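Local coordinates for protein polyisoprenyl-teichoic acid--peptidoglycan teichoic acid transferase TagV (Bacillus subtilis, PDB 6UF3) that belongs to the LytR-CpsA-Psr family of bacterial cell-envelope proteins, with a mixed beta sheet packed between helices, at residues 32-43 with 249-257. Residues are numbered along the deposited sequence; the frame is centred on the assembly and turned at random.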
loop_
_atom_site.group_PDB
_atom_site.type_symbol
_atom_site.label_atom_id
_atom_site.label_comp_id
_atom_site.label_asym_id
_atom_site.label_seq_id
_atom_site.Cartn_x
_atom_site.Cartn_y
_atom_site.Cartn_z
ATOM N N THR A 32 -7.616 -6.779 1.351
ATOM C CA THR A 32 -8.426 -7.688 2.149
ATOM C C THR A 32 -8.340 -9.084 1.535
ATOM O O THR A 32 -8.252 -9.228 0.314
ATOM C CB THR A 32 -9.888 -7.220 2.272
ATOM O OG1 THR A 32 -10.456 -7.018 0.973
ATOM C CG2 THR A 32 -9.963 -5.888 3.028
ATOM N N LEU A 33 -8.318 -10.098 2.385
ATOM C CA LEU A 33 -8.082 -11.473 1.952
ATOM C C LEU A 33 -9.150 -12.381 2.540
ATOM O O LEU A 33 -9.500 -12.276 3.723
ATOM C CB LEU A 33 -6.678 -11.952 2.377
ATOM C CG LEU A 33 -5.452 -11.200 1.839
ATOM C CD1 LEU A 33 -5.035 -10.062 2.788
ATOM C CD2 LEU A 33 -4.287 -12.142 1.632
ATOM N N ASP A 34 -9.681 -13.273 1.696
ATOM C CA ASP A 34 -10.593 -14.323 2.133
ATOM C C ASP A 34 -9.894 -15.629 1.777
ATOM O O ASP A 34 -10.042 -16.141 0.646
ATOM C CB ASP A 34 -11.958 -14.187 1.461
ATOM C CG ASP A 34 -12.968 -15.197 1.969
ATOM O OD1 ASP A 34 -12.618 -16.025 2.837
ATOM O OD2 ASP A 34 -14.118 -15.170 1.482
ATOM N N PRO A 35 -9.067 -16.166 2.687
ATOM C CA PRO A 35 -8.254 -17.341 2.334
ATOM C C PRO A 35 -9.062 -18.595 2.089
ATOM O O PRO A 35 -8.649 -19.435 1.272
ATOM C CB PRO A 35 -7.323 -17.507 3.547
ATOM C CG PRO A 35 -7.234 -16.142 4.150
ATOM C CD PRO A 35 -8.617 -15.542 3.948
ATOM N N LYS A 36 -10.192 -18.766 2.777
ATOM C CA LYS A 36 -11.014 -19.947 2.533
ATOM C C LYS A 36 -11.456 -20.026 1.079
ATOM O O LYS A 36 -11.630 -21.124 0.546
ATOM C CB LYS A 36 -12.228 -19.946 3.463
ATOM C CG LYS A 36 -11.980 -20.652 4.789
ATOM C CD LYS A 36 -12.914 -20.141 5.877
ATOM C CE LYS A 36 -12.489 -20.630 7.254
ATOM N NZ LYS A 36 -12.860 -19.656 8.323
ATOM N N ASN A 37 -11.623 -18.877 0.424
ATOM C CA ASN A 37 -12.063 -18.799 -0.962
ATOM C C ASN A 37 -10.968 -18.346 -1.914
ATOM O O ASN A 37 -11.243 -18.152 -3.103
ATOM C CB ASN A 37 -13.262 -17.847 -1.073
ATOM C CG ASN A 37 -14.509 -18.418 -0.441
ATOM O OD1 ASN A 37 -14.869 -19.565 -0.698
ATOM N ND2 ASN A 37 -15.174 -17.628 0.392
ATOM N N LYS A 38 -9.744 -18.143 -1.420
ATOM C CA LYS A 38 -8.608 -17.706 -2.232
ATOM C C LYS A 38 -8.921 -16.423 -2.999
ATOM O O LYS A 38 -8.632 -16.309 -4.194
ATOM C CB LYS A 38 -8.161 -18.814 -3.199
ATOM C CG LYS A 38 -7.634 -20.054 -2.525
ATOM C CD LYS A 38 -7.545 -21.203 -3.521
ATOM C CE LYS A 38 -6.239 -21.966 -3.400
ATOM N NZ LYS A 38 -5.931 -22.352 -1.990
ATOM N N THR A 39 -9.508 -15.436 -2.310
ATOM C CA THR A 39 -9.811 -14.175 -2.979
ATOM C C THR A 39 -9.123 -13.011 -2.276
ATOM O O THR A 39 -8.733 -13.112 -1.107
ATOM C CB THR A 39 -11.323 -13.906 -3.053
ATOM O OG1 THR A 39 -11.881 -13.892 -1.735
ATOM C CG2 THR A 39 -12.016 -14.992 -3.890
ATOM N N MET A 40 -8.976 -11.911 -3.025
ATOM C CA MET A 40 -8.358 -10.671 -2.553
ATOM C C MET A 40 -9.065 -9.453 -3.130
ATOM O O MET A 40 -9.539 -9.464 -4.265
ATOM C CB MET A 40 -6.883 -10.545 -2.968
ATOM C CG MET A 40 -5.906 -11.481 -2.311
ATOM S SD MET A 40 -4.225 -10.874 -2.628
ATOM C CE MET A 40 -3.324 -12.423 -2.506
ATOM N N LYS A 41 -9.062 -8.365 -2.352
ATOM C CA LYS A 41 -9.465 -7.053 -2.838
ATOM C C LYS A 41 -8.379 -6.056 -2.462
ATOM O O LYS A 41 -7.619 -6.291 -1.519
ATOM C CB LYS A 41 -10.815 -6.616 -2.261
ATOM C CG LYS A 41 -11.909 -7.627 -2.546
ATOM C CD LYS A 41 -13.313 -7.056 -2.353
ATOM C CE LYS A 41 -14.356 -8.135 -2.524
ATOM N NZ LYS A 41 -14.429 -8.670 -3.915
ATOM N N MET A 42 -8.285 -4.966 -3.230
ATOM C CA MET A 42 -7.215 -3.988 -3.043
ATOM C C MET A 42 -7.745 -2.578 -3.250
ATOM O O MET A 42 -8.555 -2.341 -4.145
ATOM C CB MET A 42 -6.033 -4.245 -4.006
ATOM C CG MET A 42 -4.859 -3.258 -3.799
ATOM S SD MET A 42 -3.463 -3.476 -4.920
ATOM C CE MET A 42 -2.959 -5.146 -4.506
ATOM N N LEU A 43 -7.268 -1.645 -2.418
ATOM C CA LEU A 43 -7.694 -0.258 -2.470
ATOM C C LEU A 43 -6.525 0.639 -2.074
ATOM O O LEU A 43 -5.984 0.470 -0.984
ATOM C CB LEU A 43 -8.874 -0.062 -1.513
ATOM C CG LEU A 43 -9.407 1.317 -1.150
ATOM C CD1 LEU A 43 -10.259 1.866 -2.289
ATOM C CD2 LEU A 43 -10.203 1.202 0.125
ATOM N N VAL A 249 -17.720 1.218 -0.991
ATOM C CA VAL A 249 -16.422 0.594 -0.722
ATOM C C VAL A 249 -16.432 -0.056 0.654
ATOM O O VAL A 249 -15.969 -1.192 0.830
ATOM C CB VAL A 249 -15.284 1.624 -0.840
ATOM C CG1 VAL A 249 -13.987 1.055 -0.240
ATOM C CG2 VAL A 249 -15.060 2.020 -2.274
ATOM N N ARG A 250 -16.927 0.678 1.659
ATOM C CA ARG A 250 -17.038 0.139 3.009
ATOM C C ARG A 250 -17.824 -1.163 3.008
ATOM O O ARG A 250 -17.373 -2.169 3.564
ATOM C CB ARG A 250 -17.706 1.161 3.936
ATOM C CG ARG A 250 -16.848 2.353 4.290
ATOM C CD ARG A 250 -17.642 3.380 5.097
ATOM N NE ARG A 250 -16.756 4.403 5.638
ATOM C CZ ARG A 250 -17.190 5.513 6.225
ATOM N NH1 ARG A 250 -18.498 5.750 6.336
ATOM N NH2 ARG A 250 -16.315 6.391 6.693
ATOM N N LYS A 251 -19.008 -1.162 2.385
ATOM C CA LYS A 251 -19.844 -2.356 2.400
ATOM C C LYS A 251 -19.159 -3.510 1.682
ATOM O O LYS A 251 -19.256 -4.666 2.111
ATOM C CB LYS A 251 -21.203 -2.062 1.759
ATOM C CG LYS A 251 -22.263 -1.597 2.748
ATOM C CD LYS A 251 -23.657 -1.685 2.152
ATOM C CE LYS A 251 -23.961 -0.477 1.281
ATOM N NZ LYS A 251 -24.145 0.762 2.086
ATOM N N THR A 252 -18.448 -3.212 0.598
ATOM C CA THR A 252 -17.774 -4.260 -0.166
ATOM C C THR A 252 -16.659 -4.908 0.645
ATOM O O THR A 252 -16.541 -6.141 0.687
ATOM C CB THR A 252 -17.227 -3.669 -1.464
ATOM O OG1 THR A 252 -18.323 -3.137 -2.221
ATOM C CG2 THR A 252 -16.520 -4.744 -2.295
ATOM N N LEU A 253 -15.835 -4.087 1.302
ATOM C CA LEU A 253 -14.746 -4.622 2.123
ATOM C C LEU A 253 -15.285 -5.370 3.337
ATOM O O LEU A 253 -14.768 -6.432 3.703
ATOM C CB LEU A 253 -13.816 -3.490 2.563
ATOM C CG LEU A 253 -13.054 -2.794 1.439
ATOM C CD1 LEU A 253 -12.166 -1.693 1.973
ATOM C CD2 LEU A 253 -12.243 -3.808 0.620
ATOM N N GLN A 254 -16.323 -4.824 3.975
ATOM C CA GLN A 254 -16.974 -5.498 5.094
ATOM C C GLN A 254 -17.498 -6.868 4.696
ATOM O O GLN A 254 -17.300 -7.854 5.417
ATOM C CB GLN A 254 -18.116 -4.627 5.619
ATOM C CG GLN A 254 -17.619 -3.418 6.371
ATOM C CD GLN A 254 -18.670 -2.343 6.504
ATOM O OE1 GLN A 254 -19.813 -2.493 6.042
ATOM N NE2 GLN A 254 -18.300 -1.245 7.159
ATOM N N GLU A 255 -18.191 -6.947 3.554
ATOM C CA GLU A 255 -18.695 -8.237 3.096
ATOM C C GLU A 255 -17.550 -9.199 2.820
ATOM O O GLU A 255 -17.632 -10.383 3.170
ATOM C CB GLU A 255 -19.566 -8.051 1.851
ATOM N N HIS A 256 -16.469 -8.709 2.206
ATOM C CA HIS A 256 -15.344 -9.595 1.926
ATOM C C HIS A 256 -14.745 -10.133 3.218
ATOM O O HIS A 256 -14.353 -11.302 3.291
ATOM C CB HIS A 256 -14.287 -8.864 1.104
ATOM C CG HIS A 256 -13.248 -9.774 0.521
ATOM N ND1 HIS A 256 -11.897 -9.512 0.600
ATOM C CD2 HIS A 256 -13.364 -10.954 -0.133
ATOM C CE1 HIS A 256 -11.226 -10.482 0.006
ATOM N NE2 HIS A 256 -12.093 -11.370 -0.446
ATOM N N LEU A 257 -14.710 -9.306 4.263
ATOM C CA LEU A 257 -14.121 -9.696 5.537
ATOM C C LEU A 257 -15.095 -10.404 6.470
ATOM O O LEU A 257 -14.690 -10.809 7.565
ATOM C CB LEU A 257 -13.547 -8.460 6.249
ATOM C CG LEU A 257 -12.357 -7.749 5.606
ATOM C CD1 LEU A 257 -12.092 -6.403 6.299
ATOM C CD2 LEU A 257 -11.088 -8.598 5.676
HETATM O O HOH W 1 -15.878 -13.299 2.149
#
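His-256 lays its imidazole across a beta hairpin and spends both ring nitrogens on threonine hydroxyls, one from each strand. ND1 hydrogen-bonds Thr-32 OG1 (2.9 Å) and NE2 hydrogen-bonds Thr-39 OG1 (2.8 Å), both partners lying near the ring plane. Thr-32 O also meets the edge, 3.2 Å from CE1 of His-256. With chi1 at -167°, CG of His-256 stands anti to the backbone N and the ring reaches the hairpin; the paired bonds then fix its rotation, a compact example of how one polar side chain can dock a helix on a sheet. Lys-41 covers one face, its CG 3.9 Å from the His-256 ring centroid in a CH-pi contact. Tight apolar packing continues beside it: Leu-253 CD2 and Leu-257 CD1 both touch Thr-32 CG2, and farther toward the helix's N-terminal side Leu-43 CD2 meets Val-249 CG1 tip to tip at 3.8 Å. The turn end is looser: there a water bridges Asp-34 OD2 and the carbonyl O of His-256, and exposed Asn-37 donates to the same OD2. Helix 243-257 lies over strands 25-34 and 39-44 on one face of the mixed sheet, Lys-41 NZ salt-bridges Asp-220 on neighbouring strand 220-222, and Met-42 packs on helix 158-177 across the opposite face.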